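Local coordinates for terminal oxygenase component of carbazole 1,9a-dioxygenase (Sphingomonas, PDB 3GKQ), which probably dihydroxylates carbazole at the 1 and 9a positions, passing electrons from a Rieske [2Fe-2S] cluster to a non-heme iron(II) centre, at residues E54-I68 / L124-L138. Sequence-based numbering, arbitrary orientation.
Sequences EKVLLNRVDGVVHAI and LKTYPVREEKGLVFL
Tyr127 CG stands anti to its carbonyl carbon (chi1 -65°), which helps carry the ring to Val56 and Glu54; Val56 CG2, also anti to its carbonyl carbon, lies over the ring. The contact packs two beta hairpins, 54-61/64-68 and 129-132/135-138, against each other, consistent with the two-sheet fold of a Rieske domain. Each hairpin closes with a type I' turn. Val56 CG2 makes a CH-pi contact over one ring face, 3.8 Å from the Tyr127 centroid. Lys125 CE lies over the opposite face. At the ring edge, Tyr127 OH donates to the anti lone pair of Glu54 OE1 at 2.6 Å. Glu54 OE2 pairs with Arg29, so both carboxylate oxygens are held. Between the sheets, Ala67 CB sits 3.8 Å from Leu138 CD2 and also touches Val129. Val65 CG1 meets Val129 CG1 and Val136 CG2. Near the turns Arg60 and Glu131 form a salt bridge, its detail doubtful. The Leu124 side chain touches Ile68 and lies about 6 Å from that of Cys72, a cluster ligand. A single backbone bridge pairs Ile68 with Thr126: Tyr127 N donates to Ala67 O at 3.0 Å. A water accepts from Ala67 N and donates to Tyr127 O, 2.7 Å away.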
ATOM      1  N   GLU A  54      -3.818  -3.558 -20.191  1.00 27.85           N
ATOM      2  CA  GLU A  54      -5.054  -4.193 -20.638  1.00 27.37           C
ATOM      3  C   GLU A  54      -5.110  -5.675 -20.264  1.00 28.00           C
ATOM      4  O   GLU A  54      -4.148  -6.414 -20.465  1.00 28.31           O
ATOM      5  CB  GLU A  54      -5.198  -4.013 -22.156  1.00 27.68           C
ATOM      6  CG  GLU A  54      -5.430  -2.549 -22.565  1.00 28.80           C
ATOM      7  CD  GLU A  54      -5.480  -2.335 -24.079  1.00 30.27           C
ATOM      8  OE1 GLU A  54      -5.875  -3.260 -24.814  1.00 29.57           O
ATOM      9  OE2 GLU A  54      -5.139  -1.222 -24.532  1.00 30.98           O
ATOM     10  N   LYS A  55      -6.239  -6.100 -19.706  1.00 26.94           N
ATOM     11  CA  LYS A  55      -6.416  -7.494 -19.306  1.00 26.91           C
ATOM     12  C   LYS A  55      -7.008  -8.300 -20.456  1.00 27.18           C
ATOM     13  O   LYS A  55      -8.095  -8.002 -20.952  1.00 25.95           O
ATOM     14  CB  LYS A  55      -7.305  -7.571 -18.065  1.00 27.69           C
ATOM     15  CG  LYS A  55      -6.658  -6.938 -16.833  1.00 30.48           C
ATOM     16  CD  LYS A  55      -7.611  -6.864 -15.648  1.00 33.92           C
ATOM     17  CE  LYS A  55      -7.945  -8.242 -15.103  1.00 35.08           C
ATOM     18  NZ  LYS A  55      -8.893  -8.163 -13.950  1.00 36.63           N
ATOM     19  N   VAL A  56      -6.279  -9.328 -20.872  1.00 27.07           N
ATOM     20  CA  VAL A  56      -6.687 -10.167 -21.992  1.00 27.84           C
ATOM     21  C   VAL A  56      -6.796 -11.641 -21.603  1.00 28.17           C
ATOM     22  O   VAL A  56      -6.088 -12.108 -20.714  1.00 27.64           O
ATOM     23  CB  VAL A  56      -5.666 -10.018 -23.151  1.00 27.80           C
ATOM     24  CG1 VAL A  56      -6.113 -10.815 -24.367  1.00 28.36           C
ATOM     25  CG2 VAL A  56      -5.502  -8.534 -23.503  1.00 27.72           C
ATOM     26  N   LEU A  57      -7.697 -12.364 -22.263  1.00 28.96           N
ATOM     27  CA  LEU A  57      -7.876 -13.787 -21.992  1.00 29.61           C
ATOM     28  C   LEU A  57      -7.540 -14.559 -23.266  1.00 29.11           C
ATOM     29  O   LEU A  57      -8.120 -14.309 -24.327  1.00 28.39           O
ATOM     30  CB  LEU A  57      -9.320 -14.096 -21.584  1.00 29.97           C
ATOM     31  CG  LEU A  57      -9.546 -15.055 -20.404  1.00 34.31           C
ATOM     32  CD1 LEU A  57     -10.934 -15.666 -20.540  1.00 31.34           C
ATOM     33  CD2 LEU A  57      -8.490 -16.154 -20.351  1.00 30.96           C
ATOM     34  N   LEU A  58      -6.604 -15.491 -23.156  1.00 29.12           N
ATOM     35  CA  LEU A  58      -6.184 -16.290 -24.303  1.00 30.22           C
ATOM     36  C   LEU A  58      -6.730 -17.715 -24.232  1.00 31.35           C
ATOM     37  O   LEU A  58      -6.998 -18.237 -23.155  1.00 31.42           O
ATOM     38  CB  LEU A  58      -4.656 -16.369 -24.357  1.00 30.90           C
ATOM     39  CG  LEU A  58      -3.828 -15.086 -24.256  1.00 28.99           C
ATOM     40  CD1 LEU A  58      -2.350 -15.459 -24.177  1.00 28.26           C
ATOM     41  CD2 LEU A  58      -4.102 -14.193 -25.448  1.00 29.05           C
ATOM     42  N   ASN A  59      -6.888 -18.337 -25.394  1.00 33.67           N
ATOM     43  CA  ASN A  59      -7.347 -19.716 -25.461  1.00 34.79           C
ATOM     44  C   ASN A  59      -6.995 -20.281 -26.823  1.00 35.54           C
ATOM     45  O   ASN A  59      -6.912 -19.548 -27.812  1.00 36.33           O
ATOM     46  CB  ASN A  59      -8.856 -19.826 -25.224  1.00 34.31           C
ATOM     47  CG  ASN A  59      -9.311 -21.272 -25.052  1.00 35.67           C
ATOM     48  OD1 ASN A  59      -8.557 -22.117 -24.558  1.00 35.20           O
ATOM     49  ND2 ASN A  59     -10.549 -21.556 -25.440  1.00 34.28           N
ATOM     50  N   ARG A  60      -6.765 -21.586 -26.860  1.00 35.38           N
ATOM     51  CA  ARG A  60      -6.430 -22.266 -28.099  1.00 36.30           C
ATOM     52  C   ARG A  60      -7.588 -23.191 -28.457  1.00 36.84           C
ATOM     53  O   ARG A  60      -7.923 -24.107 -27.704  1.00 35.79           O
ATOM     54  CB  ARG A  60      -5.133 -23.054 -27.914  1.00 35.83           C
ATOM     55  CG  ARG A  60      -4.741 -23.924 -29.087  1.00 37.57           C
ATOM     56  CD  ARG A  60      -3.285 -24.333 -28.966  1.00 39.02           C
ATOM     57  NE  ARG A  60      -2.501 -23.677 -30.001  1.00 42.47           N
ATOM     58  CZ  ARG A  60      -1.392 -22.981 -29.788  1.00 40.73           C
ATOM     59  NH1 ARG A  60      -0.904 -22.829 -28.564  1.00 40.27           N
ATOM     60  NH2 ARG A  60      -0.773 -22.432 -30.815  1.00 43.34           N
ATOM     61  N   VAL A  61      -8.213 -22.917 -29.597  1.00 38.75           N
ATOM     62  CA  VAL A  61      -9.348 -23.703 -30.070  1.00 38.92           C
ATOM     63  C   VAL A  61      -9.000 -24.288 -31.431  1.00 39.85           C
ATOM     64  O   VAL A  61      -8.755 -23.552 -32.392  1.00 39.27           O
ATOM     65  CB  VAL A  61     -10.608 -22.827 -30.199  1.00 38.38           C
ATOM     66  CG1 VAL A  61     -11.799 -23.684 -30.612  1.00 38.26           C
ATOM     67  CG2 VAL A  61     -10.887 -22.126 -28.878  1.00 38.67           C
ATOM     68  N   ASP A  62      -8.990 -25.616 -31.508  1.00 41.36           N
ATOM     69  CA  ASP A  62      -8.637 -26.309 -32.739  1.00 42.10           C
ATOM     70  C   ASP A  62      -7.265 -25.830 -33.196  1.00 40.49           C
ATOM     71  O   ASP A  62      -7.067 -25.486 -34.360  1.00 40.21           O
ATOM     72  CB  ASP A  62      -9.679 -26.056 -33.836  1.00 45.16           C
ATOM     73  CG  ASP A  62     -11.034 -26.657 -33.501  1.00 49.66           C
ATOM     74  OD1 ASP A  62     -11.063 -27.755 -32.899  1.00 51.70           O
ATOM     75  OD2 ASP A  62     -12.068 -26.041 -33.846  1.00 52.21           O
ATOM     76  N   GLY A  63      -6.328 -25.792 -32.252  1.00 39.87           N
ATOM     77  CA  GLY A  63      -4.972 -25.377 -32.557  1.00 39.19           C
ATOM     78  C   GLY A  63      -4.741 -23.895 -32.805  1.00 39.36           C
ATOM     79  O   GLY A  63      -3.593 -23.470 -32.915  1.00 38.38           O
ATOM     80  N   VAL A  64      -5.809 -23.105 -32.887  1.00 38.30           N
ATOM     81  CA  VAL A  64      -5.670 -21.672 -33.145  1.00 38.22           C
ATOM     82  C   VAL A  64      -5.843 -20.812 -31.890  1.00 37.06           C
ATOM     83  O   VAL A  64      -6.831 -20.947 -31.165  1.00 35.86           O
ATOM     84  CB  VAL A  64      -6.684 -21.204 -34.210  1.00 39.03           C
ATOM     85  CG1 VAL A  64      -6.497 -19.720 -34.496  1.00 39.89           C
ATOM     86  CG2 VAL A  64      -6.503 -22.013 -35.487  1.00 40.88           C
ATOM     87  N   VAL A  65      -4.881 -19.923 -31.648  1.00 35.54           N
ATOM     88  CA  VAL A  65      -4.923 -19.045 -30.480  1.00 33.99           C
ATOM     89  C   VAL A  65      -5.820 -17.836 -30.704  1.00 32.00           C
ATOM     90  O   VAL A  65      -5.712 -17.148 -31.717  1.00 32.46           O
ATOM     91  CB  VAL A  65      -3.508 -18.525 -30.095  1.00 34.82           C
ATOM     92  CG1 VAL A  65      -3.595 -17.637 -28.848  1.00 32.50           C
ATOM     93  CG2 VAL A  65      -2.571 -19.692 -29.840  1.00 34.16           C
ATOM     94  N   HIS A  66      -6.715 -17.593 -29.753  1.00 31.16           N
ATOM     95  CA  HIS A  66      -7.615 -16.449 -29.824  1.00 31.59           C
ATOM     96  C   HIS A  66      -7.402 -15.600 -28.576  1.00 31.31           C
ATOM     97  O   HIS A  66      -6.981 -16.108 -27.535  1.00 30.43           O
ATOM     98  CB  HIS A  66      -9.071 -16.912 -29.904  1.00 32.73           C
ATOM     99  CG  HIS A  66      -9.397 -17.643 -31.171  1.00 34.83           C
ATOM    100  ND1 HIS A  66      -9.366 -17.034 -32.407  1.00 35.51           N
ATOM    101  CD2 HIS A  66      -9.735 -18.934 -31.393  1.00 35.56           C
ATOM    102  CE1 HIS A  66      -9.671 -17.921 -33.338  1.00 35.75           C
ATOM    103  NE2 HIS A  66      -9.899 -19.082 -32.751  1.00 36.03           N
ATOM    104  N   ALA A  67      -7.689 -14.306 -28.690  1.00 30.86           N
ATOM    105  CA  ALA A  67      -7.514 -13.381 -27.577  1.00 29.00           C
ATOM    106  C   ALA A  67      -8.681 -12.397 -27.499  1.00 27.04           C
ATOM    107  O   ALA A  67      -9.016 -11.741 -28.481  1.00 25.89           O
ATOM    108  CB  ALA A  67      -6.200 -12.625 -27.742  1.00 28.51           C
ATOM    109  N   ILE A  68      -9.290 -12.305 -26.320  1.00 26.23           N
ATOM    110  CA  ILE A  68     -10.418 -11.414 -26.092  1.00 26.73           C
ATOM    111  C   ILE A  68     -10.196 -10.610 -24.810  1.00 26.13           C
ATOM    112  O   ILE A  68      -9.407 -11.003 -23.946  1.00 25.47           O
ATOM    113  CB  ILE A  68     -11.740 -12.207 -25.915  1.00 27.82           C
ATOM    114  CG1 ILE A  68     -11.600 -13.172 -24.731  1.00 27.66           C
ATOM    115  CG2 ILE A  68     -12.085 -12.965 -27.204  1.00 27.82           C
ATOM    116  CD1 ILE A  68     -12.869 -13.945 -24.379  1.00 29.28           C
ATOM    117  N   LEU A 124     -17.137  -8.494 -27.393  1.00 31.28           N
ATOM    118  CA  LEU A 124     -15.962  -8.207 -26.588  1.00 31.67           C
ATOM    119  C   LEU A 124     -14.905  -7.769 -27.588  1.00 31.71           C
ATOM    120  O   LEU A 124     -14.969  -8.143 -28.759  1.00 30.51           O
ATOM    121  CB  LEU A 124     -15.481  -9.487 -25.906  1.00 30.96           C
ATOM    122  CG  LEU A 124     -15.653  -9.778 -24.416  1.00 32.68           C
ATOM    123  CD1 LEU A 124     -16.817  -9.031 -23.814  1.00 31.41           C
ATOM    124  CD2 LEU A 124     -15.805 -11.285 -24.261  1.00 30.84           C
ATOM    125  N   LYS A 125     -13.938  -6.974 -27.146  1.00 32.07           N
ATOM    126  CA  LYS A 125     -12.876  -6.575 -28.056  1.00 32.25           C
ATOM    127  C   LYS A 125     -11.979  -7.788 -28.261  1.00 32.02           C
ATOM    128  O   LYS A 125     -11.731  -8.549 -27.321  1.00 31.30           O
ATOM    129  CB  LYS A 125     -12.032  -5.440 -27.473  1.00 34.51           C
ATOM    130  CG  LYS A 125     -10.764  -5.205 -28.285  1.00 37.30           C
ATOM    131  CD  LYS A 125      -9.835  -4.197 -27.656  1.00 42.23           C
ATOM    132  CE  LYS A 125      -8.446  -4.316 -28.278  1.00 45.40           C
ATOM    133  NZ  LYS A 125      -8.472  -4.266 -29.770  1.00 47.34           N
ATOM    134  N   THR A 126     -11.504  -7.975 -29.488  1.00 31.14           N
ATOM    135  CA  THR A 126     -10.612  -9.084 -29.789  1.00 32.44           C
ATOM    136  C   THR A 126      -9.253  -8.494 -30.159  1.00 31.42           C
ATOM    137  O   THR A 126      -9.172  -7.359 -30.608  1.00 30.83           O
ATOM    138  CB  THR A 126     -11.122  -9.933 -30.972  1.00 33.01           C
ATOM    139  OG1 THR A 126     -11.146  -9.136 -32.162  1.00 33.83           O
ATOM    140  CG2 THR A 126     -12.529 -10.452 -30.687  1.00 33.68           C
ATOM    141  N   TYR A 127      -8.191  -9.261 -29.949  1.00 31.20           N
ATOM    142  CA  TYR A 127      -6.845  -8.805 -30.271  1.00 30.70           C
ATOM    143  C   TYR A 127      -6.236  -9.668 -31.362  1.00 31.05           C
ATOM    144  O   TYR A 127      -6.256 -10.898 -31.273  1.00 31.46           O
ATOM    145  CB  TYR A 127      -5.929  -8.875 -29.043  1.00 30.24           C
ATOM    146  CG  TYR A 127      -6.302  -7.951 -27.904  1.00 29.59           C
ATOM    147  CD1 TYR A 127      -7.438  -8.187 -27.132  1.00 30.04           C
ATOM    148  CD2 TYR A 127      -5.503  -6.847 -27.588  1.00 29.44           C
ATOM    149  CE1 TYR A 127      -7.772  -7.350 -26.071  1.00 30.88           C
ATOM    150  CE2 TYR A 127      -5.829  -6.001 -26.531  1.00 30.13           C
ATOM    151  CZ  TYR A 127      -6.963  -6.258 -25.777  1.00 29.98           C
ATOM    152  OH  TYR A 127      -7.295  -5.427 -24.734  1.00 30.62           O
ATOM    153  N   PRO A 128      -5.700  -9.038 -32.420  1.00 30.57           N
ATOM    154  CA  PRO A 128      -5.096  -9.848 -33.477  1.00 31.51           C
ATOM    155  C   PRO A 128      -3.988 -10.693 -32.853  1.00 33.19           C
ATOM    156  O   PRO A 128      -3.303 -10.247 -31.926  1.00 31.85           O
ATOM    157  CB  PRO A 128      -4.561  -8.803 -34.449  1.00 30.85           C
ATOM    158  CG  PRO A 128      -5.585  -7.709 -34.334  1.00 30.49           C
ATOM    159  CD  PRO A 128      -5.795  -7.626 -32.828  1.00 30.41           C
ATOM    160  N   VAL A 129      -3.824 -11.912 -33.354  1.00 33.39           N
ATOM    161  CA  VAL A 129      -2.814 -12.816 -32.830  1.00 34.01           C
ATOM    162  C   VAL A 129      -1.892 -13.350 -33.919  1.00 34.85           C
ATOM    163  O   VAL A 129      -2.314 -13.563 -35.055  1.00 35.26           O
ATOM    164  CB  VAL A 129      -3.467 -14.032 -32.136  1.00 34.12           C
ATOM    165  CG1 VAL A 129      -2.390 -14.945 -31.567  1.00 32.18           C
ATOM    166  CG2 VAL A 129      -4.411 -13.564 -31.038  1.00 32.61           C
ATOM    167  N   ARG A 130      -0.629 -13.548 -33.555  1.00 35.40           N
ATOM    168  CA  ARG A 130       0.382 -14.105 -34.445  1.00 36.81           C
ATOM    169  C   ARG A 130       1.191 -15.034 -33.558  1.00 37.55           C
ATOM    170  O   ARG A 130       1.540 -14.678 -32.433  1.00 38.47           O
ATOM    171  CB  ARG A 130       1.305 -13.024 -35.017  1.00 38.23           C
ATOM    172  CG  ARG A 130       0.727 -12.214 -36.179  1.00 42.30           C
ATOM    173  CD  ARG A 130       0.470 -13.077 -37.413  1.00 45.18           C
ATOM    174  NE  ARG A 130       1.691 -13.693 -37.935  1.00 49.25           N
ATOM    175  CZ  ARG A 130       2.592 -13.072 -38.694  1.00 50.19           C
ATOM    176  NH1 ARG A 130       2.421 -11.799 -39.037  1.00 51.51           N
ATOM    177  NH2 ARG A 130       3.668 -13.727 -39.114  1.00 49.54           N
ATOM    178  N   GLU A 131       1.479 -16.230 -34.047  1.00 36.70           N
ATOM    179  CA  GLU A 131       2.249 -17.180 -33.267  1.00 37.43           C
ATOM    180  C   GLU A 131       3.457 -17.605 -34.085  1.00 37.80           C
ATOM    181  O   GLU A 131       3.323 -18.268 -35.113  1.00 37.76           O
ATOM    182  CB  GLU A 131       1.369 -18.376 -32.905  1.00 36.98           C
ATOM    183  CG  GLU A 131       2.034 -19.428 -32.053  1.00 38.81           C
ATOM    184  CD  GLU A 131       1.019 -20.359 -31.424  1.00 38.81           C
ATOM    185  OE1 GLU A 131      -0.066 -20.527 -32.015  1.00 39.11           O
ATOM    186  OE2 GLU A 131       1.305 -20.924 -30.349  1.00 38.56           O
ATOM    187  N   GLU A 132       4.637 -17.197 -33.634  1.00 38.57           N
ATOM    188  CA  GLU A 132       5.875 -17.513 -34.332  1.00 38.16           C
ATOM    189  C   GLU A 132       6.993 -17.769 -33.338  1.00 37.93           C
ATOM    190  O   GLU A 132       7.000 -17.218 -32.233  1.00 37.15           O
ATOM    191  CB  GLU A 132       6.303 -16.349 -35.231  1.00 40.85           C
ATOM    192  CG  GLU A 132       5.254 -15.842 -36.213  1.00 44.95           C
ATOM    193  CD  GLU A 132       4.910 -16.855 -37.282  1.00 48.86           C
ATOM    194  OE1 GLU A 132       5.830 -17.547 -37.765  1.00 49.56           O
ATOM    195  OE2 GLU A 132       3.720 -16.950 -37.649  1.00 52.42           O
ATOM    196  N   LYS A 133       7.943 -18.605 -33.744  1.00 36.69           N
ATOM    197  CA  LYS A 133       9.100 -18.924 -32.922  1.00 35.34           C
ATOM    198  C   LYS A 133       8.770 -19.303 -31.486  1.00 34.84           C
ATOM    199  O   LYS A 133       9.499 -18.941 -30.565  1.00 35.34           O
ATOM    200  CB  LYS A 133      10.067 -17.738 -32.927  1.00 35.42           C
ATOM    201  CG  LYS A 133      10.548 -17.354 -34.311  1.00 36.07           C
ATOM    202  CD  LYS A 133      11.231 -18.538 -34.987  1.00 37.25           C
ATOM    203  CE  LYS A 133      11.666 -18.202 -36.402  1.00 37.01           C
ATOM    204  NZ  LYS A 133      12.300 -19.379 -37.060  1.00 38.42           N
ATOM    205  N   GLY A 134       7.672 -20.028 -31.303  1.00 34.26           N
ATOM    206  CA  GLY A 134       7.282 -20.460 -29.974  1.00 34.16           C
ATOM    207  C   GLY A 134       6.699 -19.371 -29.091  1.00 34.50           C
ATOM    208  O   GLY A 134       6.591 -19.547 -27.880  1.00 35.12           O
ATOM    209  N   LEU A 135       6.310 -18.254 -29.693  1.00 33.79           N
ATOM    210  CA  LEU A 135       5.738 -17.147 -28.931  1.00 34.17           C
ATOM    211  C   LEU A 135       4.389 -16.706 -29.477  1.00 33.27           C
ATOM    212  O   LEU A 135       4.145 -16.759 -30.681  1.00 32.53           O
ATOM    213  CB  LEU A 135       6.681 -15.940 -28.955  1.00 32.32           C
ATOM    214  CG  LEU A 135       8.035 -16.053 -28.259  1.00 31.88           C
ATOM    215  CD1 LEU A 135       8.914 -14.880 -28.678  1.00 30.86           C
ATOM    216  CD2 LEU A 135       7.837 -16.080 -26.751  1.00 30.74           C
ATOM    217  N   VAL A 136       3.513 -16.273 -28.579  1.00 33.72           N
ATOM    218  CA  VAL A 136       2.207 -15.775 -28.984  1.00 33.66           C
ATOM    219  C   VAL A 136       2.258 -14.252 -28.904  1.00 32.32           C
ATOM    220  O   VAL A 136       2.423 -13.687 -27.820  1.00 33.98           O
ATOM    221  CB  VAL A 136       1.082 -16.305 -28.058  1.00 35.63           C
ATOM    222  CG1 VAL A 136       1.480 -16.140 -26.605  1.00 41.28           C
ATOM    223  CG2 VAL A 136      -0.214 -15.544 -28.319  1.00 34.94           C
ATOM    224  N   PHE A 137       2.144 -13.595 -30.054  1.00 30.64           N
ATOM    225  CA  PHE A 137       2.163 -12.136 -30.121  1.00 30.83           C
ATOM    226  C   PHE A 137       0.747 -11.581 -30.237  1.00 31.41           C
ATOM    227  O   PHE A 137      -0.098 -12.151 -30.935  1.00 30.22           O
ATOM    228  CB  PHE A 137       2.946 -11.644 -31.340  1.00 29.90           C
ATOM    229  CG  PHE A 137       4.417 -11.930 -31.287  1.00 31.91           C
ATOM    230  CD1 PHE A 137       4.907 -13.199 -31.583  1.00 31.34           C
ATOM    231  CD2 PHE A 137       5.317 -10.916 -30.976  1.00 30.65           C
ATOM    232  CE1 PHE A 137       6.277 -13.455 -31.575  1.00 32.97           C
ATOM    233  CE2 PHE A 137       6.689 -11.159 -30.962  1.00 33.25           C
ATOM    234  CZ  PHE A 137       7.171 -12.432 -31.264  1.00 32.98           C
ATOM    235  N   LEU A 138       0.494 -10.468 -29.558  1.00 29.67           N
ATOM    236  CA  LEU A 138      -0.805  -9.815 -29.624  1.00 29.53           C
ATOM    237  C   LEU A 138      -0.598  -8.409 -30.172  1.00 30.18           C
ATOM    238  O   LEU A 138       0.414  -7.769 -29.879  1.00 30.69           O
ATOM    239  CB  LEU A 138      -1.439  -9.701 -28.239  1.00 28.99           C
ATOM    240  CG  LEU A 138      -1.715 -10.961 -27.423  1.00 31.17           C
ATOM    241  CD1 LEU A 138      -2.453 -10.563 -26.148  1.00 28.63           C
ATOM    242  CD2 LEU A 138      -2.538 -11.950 -28.239  1.00 27.53           C
TER
HETATM  243  O   HOH W   1      -2.280 -19.692 -33.178  1.00 39.67           O
HETATM  244  O   HOH W   2      -7.727 -13.177 -31.683  1.00 33.29           O